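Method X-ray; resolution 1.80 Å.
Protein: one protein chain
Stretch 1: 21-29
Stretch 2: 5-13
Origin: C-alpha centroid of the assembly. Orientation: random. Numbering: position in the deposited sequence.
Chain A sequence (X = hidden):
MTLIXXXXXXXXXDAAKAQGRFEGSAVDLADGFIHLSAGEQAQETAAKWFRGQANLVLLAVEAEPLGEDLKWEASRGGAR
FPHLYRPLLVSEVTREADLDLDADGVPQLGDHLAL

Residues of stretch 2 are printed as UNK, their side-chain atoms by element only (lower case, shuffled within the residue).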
# COMPACT_ATOMS: atom_id res chain seq x y z
N ARG A 21 -1.25 -3.34 -14.35
CA ARG A 21 -1.06 -2.24 -13.41
C ARG A 21 -2.22 -2.12 -12.43
O ARG A 21 -3.34 -2.55 -12.71
CB ARG A 21 -0.86 -0.91 -14.16
CG ARG A 21 -2.12 -0.27 -14.78
CD ARG A 21 -2.69 -1.06 -15.95
NE ARG A 21 -3.76 -0.33 -16.63
CZ ARG A 21 -3.56 0.66 -17.50
NH1 ARG A 21 -2.32 1.05 -17.82
NH2 ARG A 21 -4.59 1.28 -18.06
N PHE A 22 -1.94 -1.54 -11.27
CA PHE A 22 -2.95 -1.34 -10.23
C PHE A 22 -3.42 0.10 -10.36
O PHE A 22 -2.63 1.03 -10.20
CB PHE A 22 -2.34 -1.59 -8.85
CG PHE A 22 -3.28 -1.30 -7.71
CD1 PHE A 22 -4.52 -1.93 -7.63
CD2 PHE A 22 -2.92 -0.41 -6.69
CE1 PHE A 22 -5.38 -1.67 -6.57
CE2 PHE A 22 -3.77 -0.15 -5.63
CZ PHE A 22 -5.00 -0.78 -5.57
N GLU A 23 -4.70 0.28 -10.66
CA GLU A 23 -5.24 1.63 -10.83
C GLU A 23 -5.72 2.25 -9.53
O GLU A 23 -6.04 3.43 -9.49
CB GLU A 23 -6.36 1.61 -11.87
CG GLU A 23 -5.91 1.00 -13.18
CD GLU A 23 -6.93 1.17 -14.28
OE1 GLU A 23 -8.11 0.81 -14.06
OE2 GLU A 23 -6.55 1.65 -15.37
N GLY A 24 -5.77 1.45 -8.47
CA GLY A 24 -6.20 1.98 -7.19
C GLY A 24 -7.43 1.35 -6.58
O GLY A 24 -8.25 0.75 -7.27
N SER A 25 -7.54 1.48 -5.26
CA SER A 25 -8.67 0.96 -4.51
C SER A 25 -9.82 1.94 -4.70
O SER A 25 -9.66 2.99 -5.33
CB SER A 25 -8.33 0.88 -3.02
OG SER A 25 -8.20 2.19 -2.49
N ALA A 26 -10.98 1.61 -4.13
CA ALA A 26 -12.16 2.47 -4.22
C ALA A 26 -11.82 3.88 -3.74
O ALA A 26 -12.13 4.88 -4.40
CB ALA A 26 -13.29 1.90 -3.40
N VAL A 27 -11.18 3.97 -2.57
CA VAL A 27 -10.80 5.26 -2.02
C VAL A 27 -9.74 5.96 -2.86
O VAL A 27 -9.77 7.18 -3.00
CB VAL A 27 -10.29 5.14 -0.57
CG1 VAL A 27 -11.40 4.64 0.32
CG2 VAL A 27 -9.10 4.19 -0.52
N ASP A 28 -8.80 5.19 -3.42
CA ASP A 28 -7.76 5.80 -4.26
C ASP A 28 -8.42 6.49 -5.44
O ASP A 28 -8.14 7.66 -5.74
CB ASP A 28 -6.79 4.75 -4.80
CG ASP A 28 -5.93 4.11 -3.73
OD1 ASP A 28 -5.66 4.76 -2.70
OD2 ASP A 28 -5.52 2.94 -3.94
N LEU A 29 -9.29 5.76 -6.13
CA LEU A 29 -9.99 6.29 -7.29
C LEU A 29 -10.86 7.49 -6.93
O LEU A 29 -11.02 8.42 -7.73
CB LEU A 29 -10.83 5.19 -7.94
CG LEU A 29 -9.99 4.07 -8.55
CD1 LEU A 29 -10.87 2.87 -8.90
CD2 LEU A 29 -9.26 4.59 -9.78
N UNK A 5 4.63 1.36 0.95
CA UNK A 5 3.75 0.21 0.92
C UNK A 5 2.29 0.46 0.59
O UNK A 5 1.72 1.49 0.94
c UNK A 5 6.07 0.03 3.25
c UNK A 5 6.93 -2.58 2.89
c UNK A 5 5.64 -2.21 2.53
c UNK A 5 7.37 -0.33 3.63
o UNK A 5 9.06 -2.04 3.79
c UNK A 5 7.79 -1.65 3.44
c UNK A 5 5.20 -0.90 2.70
c UNK A 5 3.80 -0.51 2.27
N UNK A 6 1.71 -0.53 -0.06
CA UNK A 6 0.31 -0.50 -0.42
C UNK A 6 -0.30 -1.76 0.15
O UNK A 6 0.28 -2.85 0.05
c UNK A 6 0.13 -0.49 -1.95
n UNK A 6 -4.10 2.20 -1.72
c UNK A 6 -1.34 -0.42 -2.39
c UNK A 6 -3.49 0.87 -2.06
c UNK A 6 -1.97 0.93 -2.05
N UNK A 7 -1.46 -1.62 0.77
CA UNK A 7 -2.18 -2.75 1.32
C UNK A 7 -3.45 -2.87 0.48
O UNK A 7 -4.15 -1.87 0.29
c UNK A 7 -1.52 -2.00 5.10
c UNK A 7 -3.44 -3.66 3.31
c UNK A 7 -1.29 -2.39 3.64
c UNK A 7 -2.56 -2.51 2.80
N UNK A 8 -3.72 -4.06 -0.04
CA UNK A 8 -4.92 -4.27 -0.85
C UNK A 8 -5.36 -5.72 -0.79
O UNK A 8 -4.60 -6.60 -0.38
c UNK A 8 -2.57 -5.07 -2.89
c UNK A 8 -4.68 -3.85 -2.31
c UNK A 8 -4.00 -4.81 -3.29
c UNK A 8 -4.03 -4.20 -4.68
N UNK A 9 -6.60 -5.97 -1.19
CA UNK A 9 -7.14 -7.33 -1.18
C UNK A 9 -6.49 -8.18 -2.25
O UNK A 9 -5.96 -7.67 -3.24
o UNK A 9 -8.96 -6.95 -2.75
c UNK A 9 -8.65 -7.30 -1.41
N UNK A 10 -6.51 -9.50 -2.05
CA UNK A 10 -5.95 -10.43 -3.02
C UNK A 10 -6.68 -10.26 -4.35
O UNK A 10 -6.08 -10.31 -5.42
n UNK A 10 -1.95 -12.92 -5.24
c UNK A 10 -6.09 -11.86 -2.49
c UNK A 10 -5.90 -12.97 -3.54
c UNK A 10 -4.60 -12.84 -4.31
n UNK A 10 -3.41 -12.96 -3.46
n UNK A 10 -1.14 -13.09 -3.10
c UNK A 10 -2.17 -12.99 -3.93
N UNK A 11 -7.99 -10.05 -4.27
CA UNK A 11 -8.80 -9.87 -5.48
C UNK A 11 -8.28 -8.69 -6.29
O UNK A 11 -8.09 -8.78 -7.50
c UNK A 11 -10.26 -9.64 -5.11
N UNK A 12 -8.04 -7.57 -5.61
CA UNK A 12 -7.55 -6.38 -6.29
C UNK A 12 -6.17 -6.57 -6.89
O UNK A 12 -5.88 -6.07 -7.97
c UNK A 12 -9.01 -4.71 -5.06
c UNK A 12 -7.59 -5.19 -5.33
o UNK A 12 -9.55 -2.57 -4.17
o UNK A 12 -8.69 -4.06 -2.80
c UNK A 12 -9.09 -3.71 -3.93
N UNK A 13 -5.31 -7.31 -6.19
CA UNK A 13 -3.96 -7.55 -6.69
C UNK A 13 -4.00 -8.47 -7.91
O UNK A 13 -3.31 -8.22 -8.90
c UNK A 13 -0.79 -7.47 -6.70
c UNK A 13 -3.09 -8.16 -5.59
c UNK A 13 1.36 -6.24 -8.00
c UNK A 13 0.46 -8.11 -6.85
c UNK A 13 -0.95 -6.18 -7.21
c UNK A 13 0.13 -5.57 -7.86
c UNK A 13 1.55 -7.50 -7.50
n UNK A 13 0.37 -9.35 -6.27
c UNK A 13 -1.65 -8.38 -5.99
c UNK A 13 -0.90 -9.50 -5.75
O HOH W 1 -6.81 1.79 -0.31
O HOH W 2 -11.35 -1.01 -3.05

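Position 5 carries eight side-chain atoms, a single carbon leading to a six-carbon ring that bears one oxygen, and it lies far from stretch 1; this is a tyrosine, Tyr5. Position 6 has four carbons in an unbranched row ending in nitrogen. Its CA-to-CB bond points toward stretch 1, and the terminal nitrogen lies 2.7 Å from Asp28 OD2, as expected of the lysine Lys6. At position 7 four carbons fork at the first, one arm being two carbons long, and they make no contact with stretch 1: an isoleucine, Ile7. Position 8 also has four carbons, but the fork comes at the second, and one terminal methyl sits over a face of the Phe22 ring. The residue is Leu8, with CD1 3.4 Å from Phe22 CE1 and 3.7 Å from the ring centroid, a CH-pi contact.

Position 9 holds one carbon and one oxygen and makes no contact with stretch 1. It is Ser9, the N-cap of the helix that follows. Position 10 has three carbons, a nitrogen and a carbon carrying two more nitrogens, and they lie out of reach of stretch 1: Arg10. The single carbon of position 11 identifies Ala11, which is exposed. Position 12 has three carbons, the third carrying two oxygens, and approaches Phe22 and Ser25; it is the glutamate Glu12. Its backbone N donates to Ser9 OG (3.1 Å), while Glu12 OE1 accepts from Ser9 N at 3.3 Å, closing a capping box. Position 13 has one carbon leading to fused five- and six-membered rings that hold eight carbons and one nitrogen. This is Trp13, whose CA-to-CB bond points away from stretch 1 although the end of the side chain comes nearer.

The contact combines an apolar patch with a buried charge pair. Phe22 receives Leu8 over one face and Lys6 CE near the ring plane, 3.7 Å from Phe22 CE2, so the aliphatic part of the lysine packs while its ammonium group reaches on to Asp28. Lys6 NZ forms a salt bridge there, with a hydrogen bond of 2.7 Å to Asp28 OD2 and a weak one of 3.2 Å to Asp28 OD1. The same carboxylate accepts from Ser25 N (Asp28 OD2, 2.8 Å), and Ser25 OG caps the second helix by accepting from Asp28 N at 3.2 Å, tying the lysine to a helix start. Two waters complete the junction: one links Lys6 NZ (3.1 Å) with Ser25 OG (2.6 Å), and the other donates to Glu12 OE2 (2.6 Å) and accepts from Ala26 N (2.9 Å).

Stretch 2 5-13: YKILSRAEW
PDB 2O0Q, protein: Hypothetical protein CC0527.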